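Side-chain contacts in heat-inducible transcription repressor hrcA homolog (Thermotoga maritima, PDB 1STZ), which probably acts as a DNA-binding repressor of class I heat-shock genes, holding down the grpE-dnaK-dnaJ and groELS operons: residues 26-31 / 85-90; 79-84 / 308-313. One frame throughout, in Å; residues are numbered along the deposited sequence.

Contact 1 (26-31 / 85-90); sequences IVREYI and RFYYEE
In the N-terminal part of the chain, whose order of helices and short strands fits a winged-helix DNA-binding domain, Tyr-87 reaches from helix 81-94 onto Val-27, Arg-28 and Ile-31 of helix 17-33. The two helices cross at -102°, with their axes 10.3 Å apart at closest, and the tyrosine spans the gap. Its CG is anti to the backbone N (chi1 172°), which sends the ring out from helix 81-94 and slantwise across the flank of helix 17-33. Val-27 sits at the root of this side chain: its CG1 is 3.4 Å from both CB and CG of Tyr-87, the tightest point of the contact. Farther out, Ile-31 CD1 lies 3.8 Å from Tyr-87 CE2, while on the other side of the ring's long axis Arg-28 CB lies 4.1 Å from Tyr-87 CE1. All three aliphatic groups meet the ring obliquely. The hydroxyl OH of Tyr-87 ends over one face of the Arg-28 guanidinium, an approach without a hydrogen bond, at the solvent-facing margin of an otherwise buried, apolar contact. The ring of Tyr-24 also meets Tyr-87, their planes inclined by about 30°. Val-27 packs on Pro-79 as well, and Ile-31 on Tyr-314 of helix 314-334. One aromatic side chain set against residues i, i+1 and i+4 of a crossing helix here joins the first helix of what fits a winged-helix fold to the helix after its two-stranded sheet.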
loop_
_atom_site.group_PDB
_atom_site.type_symbol
_atom_site.label_atom_id
_atom_site.label_comp_id
_atom_site.label_asym_id
_atom_site.label_seq_id
_atom_site.Cartn_x
_atom_site.Cartn_y
_atom_site.Cartn_z
ATOM N N ILE A 26 25.444 12.460 18.727
ATOM C CA ILE A 26 24.709 12.566 19.982
ATOM C C ILE A 26 23.207 12.682 19.715
ATOM O O ILE A 26 22.419 11.932 20.276
ATOM C CB ILE A 26 25.214 13.788 20.810
ATOM C CG1 ILE A 26 26.579 13.479 21.431
ATOM C CG2 ILE A 26 24.220 14.183 21.906
ATOM C CD1 ILE A 26 27.392 14.701 21.788
ATOM N N VAL A 27 22.827 13.618 18.850
ATOM C CA VAL A 27 21.425 13.857 18.522
ATOM C C VAL A 27 20.802 12.643 17.852
ATOM O O VAL A 27 19.699 12.244 18.194
ATOM C CB VAL A 27 21.248 15.095 17.614
ATOM C CG1 VAL A 27 19.790 15.289 17.267
ATOM C CG2 VAL A 27 21.759 16.347 18.315
ATOM N N ARG A 28 21.520 12.035 16.920
ATOM C CA ARG A 28 21.040 10.849 16.232
ATOM C C ARG A 28 20.844 9.703 17.220
ATOM O O ARG A 28 19.840 8.996 17.182
ATOM C CB ARG A 28 22.055 10.434 15.158
ATOM C CG ARG A 28 21.577 9.347 14.229
ATOM C CD ARG A 28 22.704 8.637 13.506
ATOM N NE ARG A 28 23.038 9.261 12.222
ATOM C CZ ARG A 28 22.298 9.165 11.115
ATOM N NH1 ARG A 28 21.148 8.492 11.126
ATOM N NH2 ARG A 28 22.699 9.754 9.986
ATOM N N GLU A 29 21.815 9.523 18.105
ATOM C CA GLU A 29 21.712 8.513 19.146
ATOM C C GLU A 29 20.578 8.817 20.128
ATOM O O GLU A 29 19.909 7.907 20.584
ATOM C CB GLU A 29 23.045 8.368 19.890
ATOM C CG GLU A 29 23.075 7.272 20.946
ATOM C CD GLU A 29 22.808 5.884 20.394
ATOM O OE1 GLU A 29 22.553 4.965 21.201
ATOM O OE2 GLU A 29 22.850 5.706 19.159
ATOM N N TYR A 30 20.343 10.087 20.431
ATOM C CA TYR A 30 19.303 10.448 21.403
ATOM C C TYR A 30 17.905 10.178 20.851
ATOM O O TYR A 30 17.036 9.681 21.561
ATOM C CB TYR A 30 19.413 11.916 21.796
ATOM C CG TYR A 30 18.319 12.390 22.724
ATOM C CD1 TYR A 30 18.201 11.884 24.012
ATOM C CD2 TYR A 30 17.407 13.354 22.312
ATOM C CE1 TYR A 30 17.192 12.323 24.875
ATOM C CE2 TYR A 30 16.408 13.800 23.158
ATOM C CZ TYR A 30 16.299 13.279 24.430
ATOM O OH TYR A 30 15.300 13.734 25.243
ATOM N N ILE A 31 17.697 10.543 19.588
ATOM C CA ILE A 31 16.439 10.278 18.898
ATOM C C ILE A 31 16.160 8.772 18.864
ATOM O O ILE A 31 15.046 8.337 19.174
ATOM C CB ILE A 31 16.477 10.903 17.472
ATOM C CG1 ILE A 31 16.280 12.420 17.584
ATOM C CG2 ILE A 31 15.433 10.279 16.572
ATOM C CD1 ILE A 31 16.766 13.216 16.374
ATOM N N ARG A 85 17.973 21.712 16.182
ATOM C CA ARG A 85 17.972 22.545 14.979
ATOM C C ARG A 85 19.235 22.301 14.181
ATOM O O ARG A 85 19.176 22.166 12.978
ATOM C CB ARG A 85 17.836 24.022 15.341
ATOM C CG ARG A 85 18.113 25.059 14.236
ATOM C CD ARG A 85 17.307 24.945 12.953
ATOM N NE ARG A 85 15.877 25.129 13.164
ATOM C CZ ARG A 85 14.967 25.102 12.206
ATOM N NH1 ARG A 85 15.301 24.922 10.932
ATOM N NH2 ARG A 85 13.703 25.287 12.518
ATOM N N PHE A 86 20.377 22.219 14.857
ATOM C CA PHE A 86 21.642 21.956 14.170
ATOM C C PHE A 86 21.545 20.630 13.431
ATOM O O PHE A 86 21.912 20.547 12.278
ATOM C CB PHE A 86 22.808 21.921 15.163
ATOM C CG PHE A 86 24.107 21.463 14.549
ATOM C CD1 PHE A 86 24.958 22.374 13.953
ATOM C CD2 PHE A 86 24.453 20.114 14.544
ATOM C CE1 PHE A 86 26.158 21.951 13.374
ATOM C CE2 PHE A 86 25.646 19.688 13.985
ATOM C CZ PHE A 86 26.496 20.605 13.396
ATOM N N TYR A 87 21.017 19.603 14.101
ATOM C CA TYR A 87 20.885 18.269 13.506
ATOM C C TYR A 87 20.016 18.323 12.256
ATOM O O TYR A 87 20.425 17.853 11.207
ATOM C CB TYR A 87 20.299 17.281 14.509
ATOM C CG TYR A 87 19.951 15.929 13.940
ATOM C CD1 TYR A 87 20.923 14.949 13.768
ATOM C CD2 TYR A 87 18.638 15.619 13.589
ATOM C CE1 TYR A 87 20.596 13.688 13.238
ATOM C CE2 TYR A 87 18.299 14.371 13.072
ATOM C CZ TYR A 87 19.279 13.408 12.900
ATOM O OH TYR A 87 18.935 12.168 12.381
ATOM N N TYR A 88 18.836 18.925 12.366
ATOM C CA TYR A 88 17.925 19.081 11.223
ATOM C C TYR A 88 18.583 19.769 10.014
ATOM O O TYR A 88 18.417 19.310 8.881
ATOM C CB TYR A 88 16.675 19.867 11.634
ATOM C CG TYR A 88 15.709 20.172 10.512
ATOM C CD1 TYR A 88 14.876 19.193 9.998
ATOM C CD2 TYR A 88 15.628 21.443 9.969
ATOM C CE1 TYR A 88 13.996 19.472 8.941
ATOM C CE2 TYR A 88 14.748 21.737 8.944
ATOM C CZ TYR A 88 13.931 20.750 8.433
ATOM O OH TYR A 88 13.062 21.043 7.410
ATOM N N GLU A 89 19.287 20.871 10.252
ATOM C CA GLU A 89 19.948 21.610 9.174
ATOM C C GLU A 89 20.984 20.750 8.448
ATOM O O GLU A 89 21.124 20.840 7.236
ATOM C CB GLU A 89 20.636 22.874 9.707
ATOM C CG GLU A 89 19.690 23.978 10.170
ATOM C CD GLU A 89 18.838 24.526 9.043
ATOM O OE1 GLU A 89 19.388 24.852 7.962
ATOM O OE2 GLU A 89 17.611 24.637 9.231
ATOM N N GLU A 90 21.703 19.919 9.196
ATOM C CA GLU A 90 22.714 19.046 8.610
ATOM C C GLU A 90 22.083 17.898 7.824
ATOM O O GLU A 90 22.621 17.502 6.795
ATOM C CB GLU A 90 23.663 18.501 9.683
ATOM C CG GLU A 90 24.635 19.550 10.230
ATOM C CD GLU A 90 25.670 20.025 9.206
ATOM O OE1 GLU A 90 26.001 19.262 8.255
ATOM O OE2 GLU A 90 26.165 21.172 9.356
#

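Contact 2 (79-84 / 308-313); sequences PTDKGL and TSKVTK
Lys-310 stretches from the loop after strand 299-309 across the start of helix 81-94, passing Leu-84 and ending on Asp-81. Its CB lies 4.1 Å from Leu-84 CD1. CG, placed between the backbone N and the carbonyl carbon (chi1 65°), comes to 3.9 Å from the same methyl, and the chain is extended from there on. CD touches two groups, Leu-84 CD1 at 3.8 Å and Asp-81 OD1 at 3.3 Å; the lysine runs at about a right angle to both side chains. CE stays 3.4 Å from Asp-81 OD1, and NZ closes the salt bridge, 2.6 Å from that oxygen on its syn lone pair. Asp-81 belongs to the first turn of a helix N-capped by Thr-80, whose OG1 accepts from Gly-83 N at 3.2 Å; a carboxylate there would probably be favoured by the helix end as well as by the ammonium group. At the lysine's own root the backbone is bent by an ST turn, Ser-309 OG accepting from Val-311 N at 3.0 Å, and Lys-310 O accepts from Tyr-314 OH. Both charged groups have further partners: NZ also donates to Glu-285 O, and Asp-81 OD2 accepts from Arg-277 N, two residues of the segment between strands 272-275 and 287-296.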
loop_
_atom_site.group_PDB
_atom_site.type_symbol
_atom_site.label_atom_id
_atom_site.label_comp_id
_atom_site.label_asym_id
_atom_site.label_seq_id
_atom_site.Cartn_x
_atom_site.Cartn_y
_atom_site.Cartn_z
ATOM N N PRO A 79 20.451 16.714 23.685
ATOM C CA PRO A 79 20.366 17.918 22.848
ATOM C C PRO A 79 19.382 18.968 23.379
ATOM O O PRO A 79 18.353 18.621 23.902
ATOM C CB PRO A 79 19.887 17.385 21.488
ATOM C CG PRO A 79 19.379 16.017 21.737
ATOM C CD PRO A 79 20.070 15.499 22.940
ATOM N N THR A 80 19.759 20.235 23.271
ATOM C CA THR A 80 18.830 21.340 23.445
ATOM C C THR A 80 18.062 21.554 22.172
ATOM O O THR A 80 18.301 20.872 21.187
ATOM C CB THR A 80 19.604 22.620 23.795
ATOM O OG1 THR A 80 20.433 22.981 22.696
ATOM C CG2 THR A 80 20.565 22.393 24.973
ATOM N N ASP A 81 17.138 22.503 22.172
ATOM C CA ASP A 81 16.439 22.878 20.933
ATOM C C ASP A 81 17.429 23.372 19.884
ATOM O O ASP A 81 17.239 23.146 18.696
ATOM C CB ASP A 81 15.371 23.942 21.188
ATOM C CG ASP A 81 14.196 23.408 21.984
ATOM O OD1 ASP A 81 14.070 22.166 22.095
ATOM O OD2 ASP A 81 13.357 24.137 22.550
ATOM N N LYS A 82 18.498 24.028 20.327
ATOM C CA LYS A 82 19.540 24.481 19.417
ATOM C C LYS A 82 20.254 23.290 18.764
ATOM O O LYS A 82 20.520 23.288 17.572
ATOM C CB LYS A 82 20.529 25.386 20.149
ATOM C CG LYS A 82 21.474 26.104 19.226
ATOM C CD LYS A 82 22.532 26.813 20.015
ATOM C CE LYS A 82 23.400 27.689 19.141
ATOM N NZ LYS A 82 24.493 28.280 19.964
ATOM N N GLY A 83 20.544 22.267 19.555
ATOM C CA GLY A 83 21.153 21.060 19.030
ATOM C C GLY A 83 20.260 20.288 18.096
ATOM O O GLY A 83 20.727 19.719 17.119
ATOM N N LEU A 84 18.971 20.257 18.386
ATOM C CA LEU A 84 18.019 19.635 17.469
ATOM C C LEU A 84 17.957 20.382 16.139
ATOM O O LEU A 84 17.895 19.754 15.102
ATOM C CB LEU A 84 16.631 19.528 18.093
ATOM C CG LEU A 84 16.580 18.607 19.299
ATOM C CD1 LEU A 84 15.218 18.766 20.006
ATOM C CD2 LEU A 84 16.821 17.169 18.899
ATOM N N THR A 308 4.779 16.344 16.157
ATOM C CA THR A 308 5.343 15.171 16.810
ATOM C C THR A 308 6.039 15.631 18.051
ATOM O O THR A 308 6.220 16.820 18.258
ATOM C CB THR A 308 6.398 14.483 15.894
ATOM O OG1 THR A 308 7.442 15.411 15.562
ATOM C CG2 THR A 308 5.805 14.079 14.538
ATOM N N SER A 309 6.475 14.696 18.872
ATOM C CA SER A 309 7.560 14.996 19.788
ATOM C C SER A 309 8.753 15.581 19.014
ATOM O O SER A 309 9.010 15.210 17.861
ATOM C CB SER A 309 8.016 13.746 20.514
ATOM O OG SER A 309 9.138 14.050 21.314
ATOM N N LYS A 310 9.482 16.487 19.650
ATOM C CA LYS A 310 10.730 17.007 19.070
ATOM C C LYS A 310 11.847 15.978 19.088
ATOM O O LYS A 310 12.870 16.183 18.445
ATOM C CB LYS A 310 11.181 18.311 19.752
ATOM C CG LYS A 310 11.561 18.222 21.199
ATOM C CD LYS A 310 11.937 19.615 21.707
ATOM C CE LYS A 310 12.121 19.660 23.231
ATOM N NZ LYS A 310 12.354 21.069 23.664
ATOM N N VAL A 311 11.651 14.897 19.848
ATOM C CA VAL A 311 12.502 13.719 19.795
ATOM C C VAL A 311 11.948 12.791 18.725
ATOM O O VAL A 311 11.172 11.878 19.003
ATOM C CB VAL A 311 12.603 12.987 21.169
ATOM C CG1 VAL A 311 13.680 11.913 21.116
ATOM C CG2 VAL A 311 12.881 13.987 22.310
ATOM N N THR A 312 12.318 13.062 17.479
ATOM C CA THR A 312 11.716 12.378 16.341
ATOM C C THR A 312 12.699 12.273 15.191
ATOM O O THR A 312 13.731 12.956 15.167
ATOM C CB THR A 312 10.427 13.138 15.912
ATOM O OG1 THR A 312 9.740 12.435 14.867
ATOM C CG2 THR A 312 10.746 14.509 15.295
ATOM N N LYS A 313 12.383 11.433 14.228
ATOM C CA LYS A 313 13.237 11.248 13.061
ATOM C C LYS A 313 12.986 12.343 12.031
ATOM O O LYS A 313 12.134 12.180 11.159
ATOM C CB LYS A 313 12.964 9.867 12.462
ATOM C CG LYS A 313 13.340 8.710 13.405
ATOM C CD LYS A 313 13.047 7.362 12.772
ATOM C CE LYS A 313 13.886 6.234 13.392
ATOM N NZ LYS A 313 13.612 4.922 12.720
#

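How the contacts relate
From the N terminus, the chain runs along helix 17-33, through two further helices and two short strands, and into helix 81-94, where contact 1 closes a loop of 53 residues. Contact 2 starts from 79-84, which ends the second short strand and begins the same helix, and closes a loop of 223 residues at the end of strand 299-309. The segments alternate, so the two loops cross. Their centres are about 7 Å apart and the contacts touch: Ile-31 CD1 lies 3.3 Å from Thr-312 O, and Tyr-30 packs on both Pro-79 and Val-311. Helices 17-33 and 81-94 thus both meet the turn between the five-stranded sheet and helix 314-334, tying the probable winged-helix part to it.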